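Long-range contacts in hypothetical protein PH1109 (Pyrococcus horikoshii, PDB 2D59), which is of unknown function but belongs by sequence to the CoA-binding-domain family, with a Rossmann-like parallel sheet flanked by helices: residues T4-L10 with I126-R131; I18-Y22 with K103-F107. All blocks are in the same frame, centred on the assembly; numbering follows the deposited sequence.

Overall arrangement
From the N terminus, the loop 4-10 packs against the C-terminal end of the outermost strand 126-129 and the residues just after it; interaction 1 thus closes a loop of 115 residues. Helix 12-21 follows, and its last turn, with Y22 just after it, packs on strand 104-107 and K103 in interaction 2, closing a loop of 80 residues nested inside the first. The two strands are neighbours in the five-stranded parallel sheet: F107 N lies 2.8 Å from V128 O, a probable hydrogen bond, and V128 CG1 packs 3.5 Å from W106 CD2. With centres about 12 Å apart, the contacts tie the N-terminal loop to the sheet edge and the first helix to one sheet face.

Interaction 1: residues T4-L10 with I126-R131; sequences TRPIDGL and IIVANR
D8 and R131 meet side-on, carboxylate and guanidinium planes only 22° apart. From CB, which rests 3.4 Å from I127 O, D8 places CG between its own backbone N and carbonyl carbon (chi1 63°), and chi2 turns the oxygens to their donors. OD1 receives R131 NE at 2.9 Å through its syn lone pair and, on the anti side, the backbone N of A129. OD2 takes R131 NH2 at 2.7 Å on its syn side and L10 N on its anti lone pair. Four N-H groups thus fix the carboxylate's rotation, and the positive guanidinium probably stabilises its charged form. P6 CB sits 3.5 Å above the centre of the guanidinium plane, while R131 NH1 reaches E136 in a salt bridge. One residue before D8, I7 N donates to A129 O at 2.9 Å, and I7 CB packs against A129 CB. N130 ND2 gives R5 O a nearly straight bond (2.7 Å, 171°), with the oxygen in the amide plane but the nitrogen well above the carbonyl plane. The L10 N bond closes an Asx turn over D8-L10 just ahead of helix 12-21, joined here to the C-terminal end of an edge strand in a Rossmann-like parallel sheet.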
ATOM      1  N   THR A   4       4.166  10.291 -14.834  1.00 52.04           N
ATOM      2  CA  THR A   4       3.599   9.232 -13.950  1.00 48.12           C
ATOM      3  C   THR A   4       2.074   9.254 -13.966  1.00 42.98           C
ATOM      4  O   THR A   4       1.438   9.684 -13.003  1.00 46.25           O
ATOM      5  CB  THR A   4       4.082   9.407 -12.497  1.00 53.88           C
ATOM      6  OG1 THR A   4       3.729  10.715 -12.027  1.00 55.84           O
ATOM      7  CG2 THR A   4       5.590   9.230 -12.412  1.00 56.80           C
ATOM      8  N   ARG A   5       1.494   8.785 -15.065  1.00 35.68           N
ATOM      9  CA  ARG A   5       0.044   8.753 -15.219  1.00 32.56           C
ATOM     10  C   ARG A   5      -0.569   7.543 -14.518  1.00 29.04           C
ATOM     11  O   ARG A   5      -0.024   6.441 -14.574  1.00 31.30           O
ATOM     12  CB  ARG A   5      -0.324   8.702 -16.703  1.00 33.64           C
ATOM     13  CG  ARG A   5       0.233   9.844 -17.538  1.00 36.06           C
ATOM     14  CD  ARG A   5       0.108   9.529 -19.021  1.00 37.71           C
ATOM     15  NE  ARG A   5       0.623  10.602 -19.868  1.00 41.96           N
ATOM     16  CZ  ARG A   5       0.054  11.796 -19.992  1.00 44.73           C
ATOM     17  NH1 ARG A   5      -1.057  12.078 -19.324  1.00 42.54           N
ATOM     18  NH2 ARG A   5       0.597  12.708 -20.787  1.00 43.25           N
ATOM     19  N   PRO A   6      -1.715   7.736 -13.845  1.00 26.45           N
ATOM     20  CA  PRO A   6      -2.378   6.631 -13.149  1.00 24.64           C
ATOM     21  C   PRO A   6      -2.735   5.509 -14.121  1.00 23.74           C
ATOM     22  O   PRO A   6      -3.106   5.759 -15.270  1.00 24.27           O
ATOM     23  CB  PRO A   6      -3.622   7.291 -12.561  1.00 23.65           C
ATOM     24  CG  PRO A   6      -3.172   8.695 -12.315  1.00 25.18           C
ATOM     25  CD  PRO A   6      -2.399   9.012 -13.571  1.00 26.73           C
ATOM     26  N   ILE A   7      -2.619   4.274 -13.652  1.00 19.40           N
ATOM     27  CA  ILE A   7      -2.939   3.107 -14.462  1.00 18.91           C
ATOM     28  C   ILE A   7      -4.397   2.714 -14.243  1.00 20.68           C
ATOM     29  O   ILE A   7      -5.048   2.181 -15.142  1.00 23.27           O
ATOM     30  CB  ILE A   7      -2.001   1.934 -14.099  1.00 22.66           C
ATOM     31  CG1 ILE A   7      -0.649   2.147 -14.780  1.00 19.66           C
ATOM     32  CG2 ILE A   7      -2.612   0.603 -14.499  1.00 23.69           C
ATOM     33  CD1 ILE A   7       0.406   1.143 -14.372  1.00 17.40           C
ATOM     34  N   ASP A   8      -4.911   2.987 -13.047  1.00 19.94           N
ATOM     35  CA  ASP A   8      -6.302   2.673 -12.741  1.00 21.19           C
ATOM     36  C   ASP A   8      -7.195   3.746 -13.361  1.00 24.25           C
ATOM     37  O   ASP A   8      -6.707   4.790 -13.798  1.00 27.18           O
ATOM     38  CB  ASP A   8      -6.523   2.625 -11.226  1.00 20.22           C
ATOM     39  CG  ASP A   8      -6.278   3.961 -10.562  1.00 23.14           C
ATOM     40  OD1 ASP A   8      -5.192   4.153  -9.972  1.00 19.20           O
ATOM     41  OD2 ASP A   8      -7.172   4.829 -10.640  1.00 23.11           O
ATOM     42  N   GLY A   9      -8.500   3.491 -13.397  1.00 26.77           N
ATOM     43  CA  GLY A   9      -9.421   4.455 -13.973  1.00 27.33           C
ATOM     44  C   GLY A   9     -10.265   5.195 -12.951  1.00 26.49           C
ATOM     45  O   GLY A   9     -11.256   5.837 -13.301  1.00 31.89           O
ATOM     46  N   LEU A  10      -9.873   5.114 -11.684  1.00 25.76           N
ATOM     47  CA  LEU A  10     -10.608   5.779 -10.614  1.00 21.50           C
ATOM     48  C   LEU A  10     -10.482   7.304 -10.700  1.00 19.87           C
ATOM     49  O   LEU A  10      -9.523   7.834 -11.265  1.00 24.99           O
ATOM     50  CB  LEU A  10     -10.095   5.284  -9.257  1.00 23.16           C
ATOM     51  CG  LEU A  10     -10.058   3.763  -9.067  1.00 25.60           C
ATOM     52  CD1 LEU A  10      -9.436   3.434  -7.719  1.00 25.85           C
ATOM     53  CD2 LEU A  10     -11.469   3.185  -9.158  1.00 27.68           C
ATOM     54  N   ILE A 126     -10.210  -3.705  -4.857  1.00 25.71           N
ATOM     55  CA  ILE A 126     -10.184  -2.447  -5.586  1.00 24.71           C
ATOM     56  C   ILE A 126      -8.723  -2.217  -5.950  1.00 23.19           C
ATOM     57  O   ILE A 126      -7.838  -2.481  -5.141  1.00 21.49           O
ATOM     58  CB  ILE A 126     -10.661  -1.292  -4.706  1.00 26.69           C
ATOM     59  CG1 ILE A 126     -12.102  -1.545  -4.259  1.00 29.76           C
ATOM     60  CG2 ILE A 126     -10.566   0.016  -5.470  1.00 26.12           C
ATOM     61  CD1 ILE A 126     -12.611  -0.531  -3.260  1.00 31.41           C
ATOM     62  N   ILE A 127      -8.473  -1.724  -7.159  1.00 22.10           N
ATOM     63  CA  ILE A 127      -7.105  -1.501  -7.607  1.00 22.23           C
ATOM     64  C   ILE A 127      -6.735  -0.040  -7.839  1.00 22.36           C
ATOM     65  O   ILE A 127      -7.397   0.677  -8.593  1.00 22.28           O
ATOM     66  CB  ILE A 127      -6.836  -2.287  -8.909  1.00 23.56           C
ATOM     67  CG1 ILE A 127      -7.128  -3.771  -8.674  1.00 28.70           C
ATOM     68  CG2 ILE A 127      -5.383  -2.104  -9.361  1.00 21.46           C
ATOM     69  CD1 ILE A 127      -7.116  -4.601  -9.928  1.00 36.24           C
ATOM     70  N   VAL A 128      -5.682   0.402  -7.162  1.00 21.85           N
ATOM     71  CA  VAL A 128      -5.162   1.749  -7.344  1.00 19.59           C
ATOM     72  C   VAL A 128      -3.794   1.441  -7.932  1.00 21.85           C
ATOM     73  O   VAL A 128      -3.070   0.591  -7.408  1.00 17.12           O
ATOM     74  CB  VAL A 128      -5.013   2.510  -6.008  1.00 17.24           C
ATOM     75  CG1 VAL A 128      -4.385   3.877  -6.258  1.00 17.20           C
ATOM     76  CG2 VAL A 128      -6.379   2.672  -5.350  1.00 18.10           C
ATOM     77  N   ALA A 129      -3.444   2.092  -9.034  1.00 22.03           N
ATOM     78  CA  ALA A 129      -2.165   1.787  -9.658  1.00 20.07           C
ATOM     79  C   ALA A 129      -1.419   2.969 -10.245  1.00 21.79           C
ATOM     80  O   ALA A 129      -1.997   3.853 -10.891  1.00 20.83           O
ATOM     81  CB  ALA A 129      -2.363   0.715 -10.723  1.00 21.33           C
ATOM     82  N   ASN A 130      -0.110   2.949 -10.019  1.00 18.27           N
ATOM     83  CA  ASN A 130       0.801   3.982 -10.479  1.00 19.79           C
ATOM     84  C   ASN A 130       0.463   5.346  -9.890  1.00 18.31           C
ATOM     85  O   ASN A 130       0.343   6.344 -10.601  1.00 18.49           O
ATOM     86  CB  ASN A 130       0.826   4.043 -12.005  1.00 23.40           C
ATOM     87  CG  ASN A 130       2.174   4.479 -12.534  1.00 28.88           C
ATOM     88  OD1 ASN A 130       3.208   3.970 -12.097  1.00 30.06           O
ATOM     89  ND2 ASN A 130       2.176   5.416 -13.477  1.00 30.96           N
ATOM     90  N   ARG A 131       0.291   5.353  -8.572  1.00 15.16           N
ATOM     91  CA  ARG A 131       0.013   6.552  -7.794  1.00 15.33           C
ATOM     92  C   ARG A 131       0.773   6.329  -6.492  1.00 15.90           C
ATOM     93  O   ARG A 131       1.159   5.203  -6.181  1.00 18.07           O
ATOM     94  CB  ARG A 131      -1.479   6.688  -7.455  1.00 16.59           C
ATOM     95  CG  ARG A 131      -2.442   6.728  -8.627  1.00 18.54           C
ATOM     96  CD  ARG A 131      -3.826   7.079  -8.092  1.00 17.74           C
ATOM     97  NE  ARG A 131      -4.900   6.850  -9.055  1.00 21.60           N
ATOM     98  CZ  ARG A 131      -5.636   7.813  -9.600  1.00 20.46           C
ATOM     99  NH1 ARG A 131      -5.414   9.083  -9.287  1.00 24.75           N
ATOM    100  NH2 ARG A 131      -6.606   7.504 -10.449  1.00 23.39           N
TER
HETATM  101  O   HOH W   1      -0.120   9.028 -10.792  1.00 30.19           O
HETATM  102  O   HOH W   2      -7.593  10.467 -10.673  1.00 30.44           O

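Interaction 2: residues I18-Y22 with K103-F107; sequences ILTRY and KVVWF
V104 CG2 is the bump on the strand side: it projects between I18 and Y22, 3.8 Å from I18 CD1 and 3.8 Å from Y22 CE2. I18 and Y22 stand one helical turn apart, linked by the bond from Y22 N to I18 O, and I18 CD1 lies in the plane of the Y22 ring at its edge, so the methyl group and the ring form two walls of one shallow hollow. V104 places CG2 there by setting it anti to its carbonyl carbon, with CG1 anti to the backbone N (chi1 178°). Beyond the valine, the tyrosine ring reaches K103, whose CB lies 4.2 Å from the ring centroid and 30° off its normal, an off-centre CH-pi contact. K103 CG follows the ring to CE1 at 3.8 Å; the chain bends at chi2 (-69°), carrying its amine end off from Y22. On the other flank of I18, the six-membered ring of W106 lies against L19. Its CZ3 is 4.1 Å from L19 CD2, the two side chains crossing at about a right angle, and I18 CG2 approaches the indole edge near its plane. M133 touches both L19 and W106, and W106 NE1 donates to R131 O. Apolar side chains and one CH-pi approach carry the contact, as befits a helix packed on one face of the parallel sheet in an alpha/beta Rossmann-like domain.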
ATOM      1  N   ILE A  18     -11.022   6.432  -0.720  1.00 21.02           N
ATOM      2  CA  ILE A  18     -10.184   5.322  -0.282  1.00 22.34           C
ATOM      3  C   ILE A  18      -9.265   5.762   0.849  1.00 22.38           C
ATOM      4  O   ILE A  18      -9.078   5.040   1.830  1.00 21.11           O
ATOM      5  CB  ILE A  18      -9.318   4.791  -1.445  1.00 19.68           C
ATOM      6  CG1 ILE A  18     -10.209   4.070  -2.456  1.00 27.03           C
ATOM      7  CG2 ILE A  18      -8.264   3.836  -0.932  1.00 19.02           C
ATOM      8  CD1 ILE A  18     -10.949   2.879  -1.872  1.00 36.35           C
ATOM      9  N   LEU A  19      -8.678   6.945   0.698  1.00 18.86           N
ATOM     10  CA  LEU A  19      -7.764   7.490   1.697  1.00 16.73           C
ATOM     11  C   LEU A  19      -8.501   7.907   2.963  1.00 21.17           C
ATOM     12  O   LEU A  19      -7.911   8.021   4.036  1.00 18.99           O
ATOM     13  CB  LEU A  19      -7.026   8.706   1.119  1.00 17.18           C
ATOM     14  CG  LEU A  19      -6.017   8.457  -0.002  1.00 18.88           C
ATOM     15  CD1 LEU A  19      -5.553   9.789  -0.580  1.00 19.38           C
ATOM     16  CD2 LEU A  19      -4.831   7.677   0.542  1.00 18.39           C
ATOM     17  N   THR A  20      -9.802   8.132   2.837  1.00 18.64           N
ATOM     18  CA  THR A  20     -10.593   8.562   3.975  1.00 20.96           C
ATOM     19  C   THR A  20     -11.195   7.403   4.759  1.00 23.94           C
ATOM     20  O   THR A  20     -11.158   7.393   5.989  1.00 23.59           O
ATOM     21  CB  THR A  20     -11.725   9.502   3.517  1.00 23.39           C
ATOM     22  OG1 THR A  20     -11.157  10.653   2.878  1.00 24.64           O
ATOM     23  CG2 THR A  20     -12.561   9.953   4.702  1.00 23.76           C
ATOM     24  N   ARG A  21     -11.729   6.419   4.048  1.00 24.30           N
ATOM     25  CA  ARG A  21     -12.365   5.280   4.701  1.00 24.96           C
ATOM     26  C   ARG A  21     -11.440   4.181   5.211  1.00 26.40           C
ATOM     27  O   ARG A  21     -11.740   3.538   6.214  1.00 26.64           O
ATOM     28  CB  ARG A  21     -13.411   4.677   3.766  1.00 35.12           C
ATOM     29  CG  ARG A  21     -14.521   5.651   3.401  1.00 43.51           C
ATOM     30  CD  ARG A  21     -15.248   6.164   4.641  1.00 52.15           C
ATOM     31  NE  ARG A  21     -16.335   7.086   4.315  1.00 54.47           N
ATOM     32  CZ  ARG A  21     -16.172   8.265   3.721  1.00 59.27           C
ATOM     33  NH1 ARG A  21     -14.959   8.678   3.381  1.00 62.54           N
ATOM     34  NH2 ARG A  21     -17.223   9.034   3.469  1.00 59.89           N
ATOM     35  N   TYR A  22     -10.316   3.967   4.535  1.00 23.73           N
ATOM     36  CA  TYR A  22      -9.385   2.925   4.950  1.00 22.00           C
ATOM     37  C   TYR A  22      -8.139   3.494   5.623  1.00 26.06           C
ATOM     38  O   TYR A  22      -7.329   4.176   4.992  1.00 25.25           O
ATOM     39  CB  TYR A  22      -8.993   2.070   3.743  1.00 24.22           C
ATOM     40  CG  TYR A  22     -10.180   1.446   3.043  1.00 30.55           C
ATOM     41  CD1 TYR A  22     -11.034   0.574   3.719  1.00 31.29           C
ATOM     42  CD2 TYR A  22     -10.457   1.736   1.706  1.00 26.64           C
ATOM     43  CE1 TYR A  22     -12.138   0.006   3.083  1.00 33.35           C
ATOM     44  CE2 TYR A  22     -11.558   1.172   1.061  1.00 34.56           C
ATOM     45  CZ  TYR A  22     -12.392   0.311   1.754  1.00 36.05           C
ATOM     46  OH  TYR A  22     -13.480  -0.246   1.121  1.00 35.02           O
ATOM     47  N   LYS A 103      -9.142  -4.811   1.189  1.00 27.61           N
ATOM     48  CA  LYS A 103     -10.164  -4.179   0.360  1.00 26.91           C
ATOM     49  C   LYS A 103      -9.553  -3.478  -0.845  1.00 26.54           C
ATOM     50  O   LYS A 103     -10.209  -3.310  -1.875  1.00 24.51           O
ATOM     51  CB  LYS A 103     -10.941  -3.147   1.178  1.00 29.70           C
ATOM     52  CG  LYS A 103     -11.692  -3.705   2.375  1.00 30.84           C
ATOM     53  CD  LYS A 103     -12.863  -4.566   1.941  1.00 35.97           C
ATOM     54  CE  LYS A 103     -13.682  -5.013   3.142  1.00 39.00           C
ATOM     55  NZ  LYS A 103     -14.841  -5.856   2.744  1.00 45.92           N
ATOM     56  N   VAL A 104      -8.294  -3.073  -0.709  1.00 22.44           N
ATOM     57  CA  VAL A 104      -7.605  -2.354  -1.775  1.00 22.01           C
ATOM     58  C   VAL A 104      -6.154  -2.787  -1.946  1.00 23.38           C
ATOM     59  O   VAL A 104      -5.455  -3.056  -0.970  1.00 23.24           O
ATOM     60  CB  VAL A 104      -7.603  -0.829  -1.482  1.00 21.52           C
ATOM     61  CG1 VAL A 104      -6.836  -0.079  -2.564  1.00 20.82           C
ATOM     62  CG2 VAL A 104      -9.029  -0.313  -1.383  1.00 25.55           C
ATOM     63  N   VAL A 105      -5.717  -2.872  -3.198  1.00 23.63           N
ATOM     64  CA  VAL A 105      -4.332  -3.194  -3.506  1.00 21.58           C
ATOM     65  C   VAL A 105      -3.841  -1.909  -4.160  1.00 19.18           C
ATOM     66  O   VAL A 105      -4.417  -1.446  -5.144  1.00 19.66           O
ATOM     67  CB  VAL A 105      -4.199  -4.363  -4.502  1.00 23.66           C
ATOM     68  CG1 VAL A 105      -2.723  -4.624  -4.797  1.00 23.13           C
ATOM     69  CG2 VAL A 105      -4.840  -5.611  -3.922  1.00 31.71           C
ATOM     70  N   TRP A 106      -2.795  -1.326  -3.597  1.00 18.47           N
ATOM     71  CA  TRP A 106      -2.260  -0.079  -4.116  1.00 17.00           C
ATOM     72  C   TRP A 106      -0.854  -0.266  -4.672  1.00 16.21           C
ATOM     73  O   TRP A 106       0.093  -0.484  -3.919  1.00 18.68           O
ATOM     74  CB  TRP A 106      -2.253   0.968  -2.997  1.00 17.02           C
ATOM     75  CG  TRP A 106      -1.924   2.361  -3.446  1.00 17.55           C
ATOM     76  CD1 TRP A 106      -0.801   2.764  -4.112  1.00 18.20           C
ATOM     77  CD2 TRP A 106      -2.710   3.543  -3.235  1.00 15.10           C
ATOM     78  NE1 TRP A 106      -0.838   4.119  -4.325  1.00 16.78           N
ATOM     79  CE2 TRP A 106      -1.995   4.624  -3.795  1.00 15.78           C
ATOM     80  CE3 TRP A 106      -3.944   3.794  -2.618  1.00 15.93           C
ATOM     81  CZ2 TRP A 106      -2.478   5.938  -3.769  1.00 17.28           C
ATOM     82  CZ3 TRP A 106      -4.423   5.103  -2.589  1.00 18.03           C
ATOM     83  CH2 TRP A 106      -3.688   6.157  -3.161  1.00 17.12           C
ATOM     84  N   PHE A 107      -0.730  -0.184  -5.995  1.00 17.01           N
ATOM     85  CA  PHE A 107       0.558  -0.323  -6.669  1.00 17.71           C
ATOM     86  C   PHE A 107       1.247   1.035  -6.753  1.00 20.48           C
ATOM     87  O   PHE A 107       0.784   1.933  -7.458  1.00 18.10           O
ATOM     88  CB  PHE A 107       0.356  -0.870  -8.086  1.00 17.94           C
ATOM     89  CG  PHE A 107      -0.058  -2.318  -8.135  1.00 16.72           C
ATOM     90  CD1 PHE A 107       0.898  -3.331  -8.184  1.00 18.20           C
ATOM     91  CD2 PHE A 107      -1.403  -2.667  -8.149  1.00 19.37           C
ATOM     92  CE1 PHE A 107       0.515  -4.672  -8.251  1.00 17.65           C
ATOM     93  CE2 PHE A 107      -1.797  -4.007  -8.216  1.00 19.49           C
ATOM     94  CZ  PHE A 107      -0.834  -5.009  -8.268  1.00 20.98           C
TER